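Local structure of cobalamin biosynthesis protein (Agrobacterium tumefaciens, 3BY5) at residues 117-121 with 122-126. The protein probably takes part in cobalamin (vitamin B12) biosynthesis, though its exact activity is not established. Sequence-based numbering, arbitrary orientation.
Sequences RLVVG and DVTVA. With SO4 (sulfate ion), chain B.
In a tight beta hairpin, Leu118 and Val125 form an antiparallel hydrogen-bonded pair: Val125 N gives a bond of 2.7 Å to Leu118 O, and Leu118 N returns a longer one to Val125 O at 3.2 Å. Nearer the turn, Val120 N bonds to Val123 O at 2.9 Å, while the reverse bond from Val123 N is weak. Gly121 and Asp122 make the two-residue turn, Gly121 with a positive phi of 74° that glycine adopts readily. Next along the strands from Leu118 and Val125, Val119 faces Thr124 as a non-hydrogen-bonded pair, their CA atoms 4.4 Å apart. Val119 CG2 lies 4.1 Å from Thr124 OG1, and the methyl CG2 of Thr124 meets Arg117 CD at 3.8 Å, the two side chains crossing at a slant. The hairpin forms one margin of the chain's mixed five-stranded sheet, with strand 11-17 bonded to the other edge of 123-129. Leu118, Val120, Val123 and Val125 share the face opposite Val119 and Thr124; the first three of them pack on helix 23-37. With chi1 at -48°, Thr124 OG1 sits beside its backbone N and donates to O3 of a sulfate (3.1 Å), probably from the crystallisation liquor, which Ser97 and Ser99 also bind through their hydroxyls.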
loop_
_atom_site.group_PDB
_atom_site.type_symbol
_atom_site.label_atom_id
_atom_site.label_comp_id
_atom_site.label_asym_id
_atom_site.label_seq_id
_atom_site.Cartn_x
_atom_site.Cartn_y
_atom_site.Cartn_z
ATOM N N ARG A 117 10.576 18.694 4.846
ATOM C CA ARG A 117 10.148 17.776 5.896
ATOM C C ARG A 117 9.289 18.502 6.922
ATOM O O ARG A 117 9.678 19.539 7.460
ATOM C CB ARG A 117 11.367 17.133 6.562
ATOM C CG ARG A 117 11.080 15.901 7.423
ATOM C CD ARG A 117 11.083 16.218 8.923
ATOM N NE ARG A 117 12.159 17.129 9.314
ATOM C CZ ARG A 117 12.647 17.244 10.546
ATOM N NH1 ARG A 117 12.179 16.491 11.533
ATOM N NH2 ARG A 117 13.624 18.106 10.793
ATOM N N LEU A 118 8.106 17.954 7.160
ATOM C CA LEU A 118 7.136 18.580 8.034
ATOM C C LEU A 118 6.830 17.687 9.219
ATOM O O LEU A 118 6.569 16.504 9.049
ATOM C CB LEU A 118 5.851 18.885 7.262
ATOM C CG LEU A 118 4.828 19.780 7.960
ATOM C CD1 LEU A 118 5.182 21.247 7.811
ATOM C CD2 LEU A 118 3.471 19.523 7.405
ATOM N N VAL A 119 6.891 18.253 10.419
ATOM C CA VAL A 119 6.425 17.571 11.622
ATOM C C VAL A 119 5.271 18.382 12.215
ATOM O O VAL A 119 5.398 19.586 12.409
ATOM C CB VAL A 119 7.550 17.387 12.664
ATOM C CG1 VAL A 119 7.103 16.452 13.768
ATOM C CG2 VAL A 119 8.797 16.831 12.018
ATOM N N VAL A 120 4.136 17.726 12.448
ATOM C CA VAL A 120 2.967 18.352 13.076
ATOM C C VAL A 120 2.599 17.548 14.317
ATOM O O VAL A 120 2.043 16.455 14.208
ATOM C CB VAL A 120 1.734 18.394 12.134
ATOM C CG1 VAL A 120 0.623 19.220 12.754
ATOM C CG2 VAL A 120 2.087 18.941 10.766
ATOM N N GLY A 121 2.890 18.093 15.493
ATOM C CA GLY A 121 2.864 17.302 16.723
ATOM C C GLY A 121 4.097 16.421 16.675
ATOM O O GLY A 121 5.207 16.920 16.488
ATOM N N ASP A 122 3.917 15.114 16.826
ATOM C CA ASP A 122 5.006 14.170 16.545
ATOM C C ASP A 122 4.629 13.166 15.445
ATOM O O ASP A 122 4.885 11.963 15.545
ATOM C CB ASP A 122 5.548 13.501 17.820
ATOM C CG ASP A 122 4.473 13.242 18.852
ATOM O OD1 ASP A 122 4.619 13.724 19.996
ATOM O OD2 ASP A 122 3.481 12.562 18.518
ATOM N N VAL A 123 4.010 13.704 14.397
ATOM C CA VAL A 123 3.744 12.979 13.165
ATOM C C VAL A 123 4.526 13.671 12.051
ATOM O O VAL A 123 4.344 14.863 11.804
ATOM C CB VAL A 123 2.227 12.949 12.817
ATOM C CG1 VAL A 123 1.974 12.138 11.557
ATOM C CG2 VAL A 123 1.411 12.377 13.963
ATOM N N THR A 124 5.409 12.918 11.401
ATOM C CA THR A 124 6.195 13.416 10.275
ATOM C C THR A 124 5.463 13.170 8.964
ATOM O O THR A 124 4.923 12.092 8.738
ATOM C CB THR A 124 7.580 12.757 10.221
ATOM O OG1 THR A 124 8.172 12.801 11.524
ATOM C CG2 THR A 124 8.497 13.477 9.239
ATOM N N VAL A 125 5.436 14.190 8.112
ATOM C CA VAL A 125 4.783 14.116 6.818
ATOM C C VAL A 125 5.761 14.552 5.735
ATOM O O VAL A 125 6.279 15.670 5.778
ATOM C CB VAL A 125 3.533 15.021 6.757
ATOM C CG1 VAL A 125 2.751 14.767 5.472
ATOM C CG2 VAL A 125 2.635 14.807 7.982
ATOM N N ALA A 126 6.012 13.655 4.781
ATOM C CA ALA A 126 6.820 13.951 3.593
ATOM C C ALA A 126 5.945 13.892 2.353
ATOM O O ALA A 126 5.263 12.902 2.135
ATOM C CB ALA A 126 7.952 12.962 3.465
HETATM S S SO4 B . 11.262 10.541 9.558
HETATM O O1 SO4 B . 10.559 9.264 9.510
HETATM O O2 SO4 B . 10.987 11.313 8.353
HETATM O O3 SO4 B . 10.818 11.302 10.720
HETATM O O4 SO4 B . 12.698 10.301 9.660
#